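Local coordinates for probable adhesion protein (Pseudomonas aeruginosa PAO1, PDB 6R3Z) that probably serves as the periplasmic solute-binding protein of a ferrous-iron transport system, and here holds a nickel ion in its metal site, at residues R6-V20 / T55-F69. Numbering follows the deposited sequence.
Sequences RLRIGITLHPYYSYV and TLDVVVLNGVGHDDF. With NI (nickel (II) ion), chain B.
With first torsions of 68° and 56°, Thr12 and Asp67 each hold the polar group between the backbone N and the carbonyl carbon, which puts OG1 of Thr12 2.6 Å from OD2 of Asp67. The hydroxyl donates to the anti lone pair of OD2; Asn62 N reaches the same oxygen on its syn side, and Gly63 N binds OD1. Farther back, Arg8 turns at chi3 (50°) and grips Thr55 side-on: NE lies 2.9 Å from Thr55 O, above the plane of that carbonyl, while NH1 takes Thr55 OG1. Asp57 OD2 accepts from Arg8 N by its anti lone pair, and Asp57 N donates to Arg8 O. Strands 8-11 and 58-61, the middle of one lobe's four-stranded parallel sheet (order 29-32, 8-11, 58-61, 84-86), are joined by Gly10 N to Val58 O (2.8 Å) and Val60 N to Gly10 O. Beyond Gly10 a water continues the ladder, accepting from Thr12 N and donating to Val60 O. Ile9, Val20 and Tyr16 gather round Val60. Tyr16 OH accepts from Asn62 ND2 (2.9 Å) and also bonds Gln122. Asn62 OD1 closes an Asx turn with Val64 N and takes His66 N from the opposite face. This loop after strand 58-61 exemplifies a sheet edge delivering a ligand: His66 NE2 binds nickel with five other histidines. The three hydrogen bonds donated to Asp67 would probably favour its ionised form.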
loop_
_atom_site.group_PDB
_atom_site.type_symbol
_atom_site.label_atom_id
_atom_site.label_comp_id
_atom_site.label_asym_id
_atom_site.label_seq_id
_atom_site.Cartn_x
_atom_site.Cartn_y
_atom_site.Cartn_z
ATOM N N ARG A 6 2.114 -24.022 -15.992
ATOM C CA ARG A 6 2.072 -22.555 -15.947
ATOM C C ARG A 6 1.709 -22.250 -14.496
ATOM O O ARG A 6 0.675 -22.737 -14.016
ATOM C CB ARG A 6 1.012 -22.009 -16.920
ATOM C CG ARG A 6 0.943 -20.490 -17.019
ATOM C CD ARG A 6 0.071 -20.014 -18.175
ATOM N NE ARG A 6 0.866 -19.419 -19.256
ATOM C CZ ARG A 6 1.075 -19.984 -20.444
ATOM N NH1 ARG A 6 1.816 -19.371 -21.357
ATOM N NH2 ARG A 6 0.534 -21.163 -20.731
ATOM N N LEU A 7 2.598 -21.532 -13.777
ATOM C CA LEU A 7 2.398 -21.217 -12.353
ATOM C C LEU A 7 1.080 -20.507 -12.065
ATOM O O LEU A 7 0.691 -19.600 -12.796
ATOM C CB LEU A 7 3.508 -20.294 -11.817
ATOM C CG LEU A 7 4.871 -20.841 -11.414
ATOM C CD1 LEU A 7 5.709 -19.698 -10.822
ATOM C CD2 LEU A 7 4.766 -21.913 -10.349
ATOM N N ARG A 8 0.429 -20.873 -10.960
ATOM C CA ARG A 8 -0.771 -20.185 -10.490
ATOM C C ARG A 8 -0.336 -19.515 -9.187
ATOM O O ARG A 8 -0.022 -20.200 -8.210
ATOM C CB ARG A 8 -1.939 -21.178 -10.294
ATOM C CG ARG A 8 -2.573 -21.546 -11.640
ATOM C CD ARG A 8 -3.782 -22.485 -11.580
ATOM N NE ARG A 8 -4.816 -22.059 -10.626
ATOM C CZ ARG A 8 -5.765 -21.157 -10.879
ATOM N NH1 ARG A 8 -6.667 -20.858 -9.952
ATOM N NH2 ARG A 8 -5.818 -20.551 -12.058
ATOM N N ILE A 9 -0.242 -18.184 -9.211
ATOM C CA ILE A 9 0.266 -17.346 -8.110
ATOM C C ILE A 9 -0.845 -16.571 -7.394
ATOM O O ILE A 9 -1.485 -15.699 -7.988
ATOM C CB ILE A 9 1.309 -16.342 -8.678
ATOM C CG1 ILE A 9 2.385 -17.034 -9.525
ATOM C CG2 ILE A 9 1.930 -15.471 -7.551
ATOM C CD1 ILE A 9 3.059 -16.022 -10.531
ATOM N N GLY A 10 -0.980 -16.807 -6.103
ATOM C CA GLY A 10 -1.946 -16.076 -5.307
ATOM C C GLY A 10 -1.377 -14.764 -4.814
ATOM O O GLY A 10 -0.178 -14.660 -4.548
ATOM N N ILE A 11 -2.228 -13.737 -4.748
ATOM C CA ILE A 11 -1.911 -12.407 -4.233
ATOM C C ILE A 11 -2.971 -12.009 -3.210
ATOM O O ILE A 11 -4.083 -12.559 -3.233
ATOM C CB ILE A 11 -1.690 -11.333 -5.323
ATOM C CG1 ILE A 11 -2.989 -11.046 -6.138
ATOM C CG2 ILE A 11 -0.493 -11.689 -6.214
ATOM C CD1 ILE A 11 -3.947 -9.976 -5.480
ATOM N N THR A 12 -2.671 -11.005 -2.368
ATOM C CA THR A 12 -3.591 -10.650 -1.286
ATOM C C THR A 12 -4.193 -9.250 -1.387
ATOM O O THR A 12 -5.338 -9.056 -0.972
ATOM C CB THR A 12 -2.900 -10.843 0.078
ATOM O OG1 THR A 12 -1.859 -9.876 0.198
ATOM C CG2 THR A 12 -2.320 -12.252 0.264
ATOM N N LEU A 13 -3.385 -8.263 -1.786
ATOM C CA LEU A 13 -3.784 -6.858 -1.884
ATOM C C LEU A 13 -3.541 -6.357 -3.308
ATOM O O LEU A 13 -2.643 -6.861 -3.995
ATOM C CB LEU A 13 -2.999 -5.988 -0.876
ATOM C CG LEU A 13 -2.977 -6.478 0.592
ATOM C CD1 LEU A 13 -1.910 -5.768 1.387
ATOM C CD2 LEU A 13 -4.352 -6.302 1.276
ATOM N N HIS A 14 -4.325 -5.344 -3.732
ATOM C CA HIS A 14 -4.241 -4.764 -5.079
ATOM C C HIS A 14 -2.811 -4.460 -5.548
ATOM O O HIS A 14 -2.473 -4.859 -6.665
ATOM C CB HIS A 14 -5.120 -3.515 -5.225
ATOM C CG HIS A 14 -6.583 -3.807 -5.161
ATOM N ND1 HIS A 14 -7.207 -4.101 -3.962
ATOM C CD2 HIS A 14 -7.506 -3.809 -6.145
ATOM C CE1 HIS A 14 -8.488 -4.266 -4.254
ATOM N NE2 HIS A 14 -8.708 -4.129 -5.556
ATOM N N PRO A 15 -1.946 -3.787 -4.732
ATOM C CA PRO A 15 -0.576 -3.486 -5.210
ATOM C C PRO A 15 0.180 -4.743 -5.606
ATOM O O PRO A 15 0.885 -4.699 -6.608
ATOM C CB PRO A 15 0.065 -2.777 -4.016
ATOM C CG PRO A 15 -1.095 -2.120 -3.323
ATOM C CD PRO A 15 -2.154 -3.207 -3.387
ATOM N N TYR A 16 -0.021 -5.868 -4.862
ATOM C CA TYR A 16 0.668 -7.129 -5.177
ATOM C C TYR A 16 0.171 -7.735 -6.479
ATOM O O TYR A 16 0.983 -8.287 -7.217
ATOM C CB TYR A 16 0.647 -8.114 -4.003
ATOM C CG TYR A 16 1.366 -7.526 -2.807
ATOM C CD1 TYR A 16 2.754 -7.626 -2.683
ATOM C CD2 TYR A 16 0.682 -6.760 -1.868
ATOM C CE1 TYR A 16 3.438 -7.005 -1.626
ATOM C CE2 TYR A 16 1.354 -6.117 -0.822
ATOM C CZ TYR A 16 2.732 -6.243 -0.702
ATOM O OH TYR A 16 3.381 -5.595 0.329
ATOM N N TYR A 17 -1.124 -7.552 -6.805
ATOM C CA TYR A 17 -1.643 -7.988 -8.111
ATOM C C TYR A 17 -0.853 -7.219 -9.203
ATOM O O TYR A 17 -0.370 -7.825 -10.173
ATOM C CB TYR A 17 -3.150 -7.685 -8.260
ATOM C CG TYR A 17 -3.695 -8.224 -9.567
ATOM C CD1 TYR A 17 -3.600 -7.481 -10.746
ATOM C CD2 TYR A 17 -4.219 -9.516 -9.647
ATOM C CE1 TYR A 17 -4.048 -7.992 -11.961
ATOM C CE2 TYR A 17 -4.665 -10.044 -10.863
ATOM C CZ TYR A 17 -4.567 -9.278 -12.019
ATOM O OH TYR A 17 -5.018 -9.756 -13.220
ATOM N N SER A 18 -0.693 -5.893 -9.026
ATOM C CA SER A 18 0.056 -5.061 -9.989
ATOM C C SER A 18 1.518 -5.500 -10.116
ATOM O O SER A 18 2.010 -5.672 -11.244
ATOM C CB SER A 18 -0.044 -3.582 -9.622
ATOM O OG SER A 18 -1.338 -3.064 -9.893
ATOM N N TYR A 19 2.192 -5.764 -8.977
ATOM C CA TYR A 19 3.590 -6.202 -9.008
ATOM C C TYR A 19 3.699 -7.518 -9.779
ATOM O O TYR A 19 4.464 -7.590 -10.724
ATOM C CB TYR A 19 4.164 -6.451 -7.608
ATOM C CG TYR A 19 4.193 -5.317 -6.602
ATOM C CD1 TYR A 19 4.007 -3.991 -6.996
ATOM C CD2 TYR A 19 4.399 -5.574 -5.247
ATOM C CE1 TYR A 19 4.024 -2.949 -6.054
ATOM C CE2 TYR A 19 4.386 -4.552 -4.302
ATOM C CZ TYR A 19 4.227 -3.243 -4.709
ATOM O OH TYR A 19 4.221 -2.280 -3.723
ATOM N N VAL A 20 2.947 -8.566 -9.353
ATOM C CA VAL A 20 3.078 -9.903 -9.947
ATOM C C VAL A 20 2.708 -9.897 -11.451
ATOM O O VAL A 20 3.472 -10.444 -12.255
ATOM C CB VAL A 20 2.318 -10.971 -9.109
ATOM C CG1 VAL A 20 2.352 -12.340 -9.786
ATOM C CG2 VAL A 20 2.918 -11.060 -7.687
ATOM N N THR A 55 -5.864 -24.686 -5.622
ATOM C CA THR A 55 -5.539 -24.681 -7.056
ATOM C C THR A 55 -4.244 -23.874 -7.368
ATOM O O THR A 55 -3.840 -23.780 -8.533
ATOM C CB THR A 55 -6.749 -24.179 -7.894
ATOM O OG1 THR A 55 -6.869 -22.757 -7.773
ATOM C CG2 THR A 55 -8.079 -24.862 -7.511
ATOM N N LEU A 56 -3.605 -23.307 -6.334
ATOM C CA LEU A 56 -2.405 -22.469 -6.483
ATOM C C LEU A 56 -1.094 -23.207 -6.280
ATOM O O LEU A 56 -1.071 -24.263 -5.650
ATOM C CB LEU A 56 -2.467 -21.249 -5.532
ATOM C CG LEU A 56 -3.747 -20.409 -5.524
ATOM C CD1 LEU A 56 -3.657 -19.304 -4.499
ATOM C CD2 LEU A 56 -4.033 -19.835 -6.878
ATOM N N ASP A 57 0.010 -22.624 -6.804
ATOM C CA ASP A 57 1.360 -23.163 -6.666
ATOM C C ASP A 57 2.189 -22.394 -5.650
ATOM O O ASP A 57 3.204 -22.909 -5.176
ATOM C CB ASP A 57 2.090 -23.133 -8.017
ATOM C CG ASP A 57 1.362 -23.958 -9.042
ATOM O OD1 ASP A 57 1.190 -25.182 -8.809
ATOM O OD2 ASP A 57 0.909 -23.381 -10.040
ATOM N N VAL A 58 1.822 -21.129 -5.402
ATOM C CA VAL A 58 2.546 -20.211 -4.519
ATOM C C VAL A 58 1.658 -19.037 -4.150
ATOM O O VAL A 58 0.804 -18.636 -4.957
ATOM C CB VAL A 58 3.903 -19.734 -5.151
ATOM C CG1 VAL A 58 3.696 -18.998 -6.486
ATOM C CG2 VAL A 58 4.730 -18.878 -4.178
ATOM N N VAL A 59 1.860 -18.478 -2.940
ATOM C CA VAL A 59 1.147 -17.270 -2.522
ATOM C C VAL A 59 2.188 -16.190 -2.181
ATOM O O VAL A 59 3.089 -16.443 -1.387
ATOM C CB VAL A 59 0.156 -17.484 -1.327
ATOM C CG1 VAL A 59 -0.553 -16.180 -0.960
ATOM C CG2 VAL A 59 -0.875 -18.581 -1.625
ATOM N N VAL A 60 2.036 -14.995 -2.765
ATOM C CA VAL A 60 2.862 -13.829 -2.478
ATOM C C VAL A 60 2.191 -13.101 -1.301
ATOM O O VAL A 60 0.985 -12.819 -1.351
ATOM C CB VAL A 60 3.021 -12.904 -3.713
ATOM C CG1 VAL A 60 3.695 -11.571 -3.340
ATOM C CG2 VAL A 60 3.822 -13.618 -4.807
ATOM N N LEU A 61 2.976 -12.816 -0.251
ATOM C CA LEU A 61 2.474 -12.151 0.955
ATOM C C LEU A 61 3.182 -10.843 1.265
ATOM O O LEU A 61 4.396 -10.714 1.085
ATOM C CB LEU A 61 2.660 -13.050 2.196
ATOM C CG LEU A 61 1.894 -14.375 2.305
ATOM C CD1 LEU A 61 2.159 -15.032 3.657
ATOM C CD2 LEU A 61 0.402 -14.176 2.140
ATOM N N ASN A 62 2.419 -9.886 1.807
ATOM C CA ASN A 62 2.943 -8.645 2.344
ATOM C C ASN A 62 3.723 -9.125 3.602
ATOM O O ASN A 62 4.883 -8.742 3.805
ATOM C CB ASN A 62 1.775 -7.689 2.706
ATOM C CG ASN A 62 2.161 -6.606 3.692
ATOM O OD1 ASN A 62 1.986 -6.766 4.911
ATOM N ND2 ASN A 62 2.724 -5.499 3.194
ATOM N N GLY A 63 3.079 -9.996 4.386
ATOM C CA GLY A 63 3.666 -10.671 5.552
ATOM C C GLY A 63 4.240 -9.830 6.672
ATOM O O GLY A 63 4.945 -10.364 7.545
ATOM N N VAL A 64 3.950 -8.520 6.681
ATOM C CA VAL A 64 4.462 -7.618 7.727
ATOM C C VAL A 64 3.327 -6.916 8.497
ATOM O O VAL A 64 3.575 -5.983 9.263
ATOM C CB VAL A 64 5.530 -6.629 7.207
ATOM C CG1 VAL A 64 6.820 -7.372 6.836
ATOM C CG2 VAL A 64 5.007 -5.778 6.041
ATOM N N GLY A 65 2.108 -7.398 8.309
ATOM C CA GLY A 65 0.958 -6.883 9.048
ATOM C C GLY A 65 -0.254 -6.501 8.224
ATOM O O GLY A 65 -1.301 -6.181 8.809
ATOM N N HIS A 66 -0.140 -6.489 6.873
ATOM C CA HIS A 66 -1.311 -6.110 6.073
ATOM C C HIS A 66 -2.069 -7.282 5.439
ATOM O O HIS A 66 -3.063 -7.055 4.746
ATOM C CB HIS A 66 -1.007 -5.038 5.005
ATOM C CG HIS A 66 -2.076 -3.982 4.968
ATOM N ND1 HIS A 66 -3.397 -4.309 4.726
ATOM C CD2 HIS A 66 -2.003 -2.658 5.254
ATOM C CE1 HIS A 66 -4.073 -3.176 4.822
ATOM N NE2 HIS A 66 -3.283 -2.159 5.141
ATOM N N ASP A 67 -1.655 -8.520 5.685
ATOM C CA ASP A 67 -2.424 -9.640 5.149
ATOM C C ASP A 67 -2.369 -10.865 6.073
ATOM O O ASP A 67 -2.188 -11.999 5.612
ATOM C CB ASP A 67 -2.061 -9.968 3.679
ATOM C CG ASP A 67 -0.606 -10.269 3.401
ATOM O OD1 ASP A 67 0.195 -10.333 4.377
ATOM O OD2 ASP A 67 -0.254 -10.407 2.216
ATOM N N ASP A 68 -2.621 -10.645 7.382
ATOM C CA ASP A 68 -2.677 -11.744 8.355
ATOM C C ASP A 68 -3.768 -12.749 7.964
ATOM O O ASP A 68 -3.561 -13.952 8.122
ATOM C CB ASP A 68 -2.937 -11.204 9.775
ATOM C CG ASP A 68 -1.785 -10.376 10.338
ATOM O OD1 ASP A 68 -0.649 -10.510 9.829
ATOM O OD2 ASP A 68 -2.018 -9.609 11.297
ATOM N N PHE A 69 -4.901 -12.257 7.397
ATOM C CA PHE A 69 -6.009 -13.099 6.930
ATOM C C PHE A 69 -5.520 -14.196 5.992
ATOM O O PHE A 69 -6.012 -15.325 6.069
ATOM C CB PHE A 69 -7.116 -12.268 6.235
ATOM C CG PHE A 69 -6.734 -11.497 4.992
ATOM C CD1 PHE A 69 -6.763 -12.105 3.738
ATOM C CD2 PHE A 69 -6.394 -10.153 5.066
ATOM C CE1 PHE A 69 -6.423 -11.390 2.585
ATOM C CE2 PHE A 69 -6.064 -9.432 3.909
ATOM C CZ PHE A 69 -6.069 -10.059 2.678
HETATM NI NI NI B . -4.127 -0.191 5.895
HETATM O O HOH W 1 0.205 -24.861 -12.105
HETATM O O HOH W 2 0.009 -10.354 -2.033
#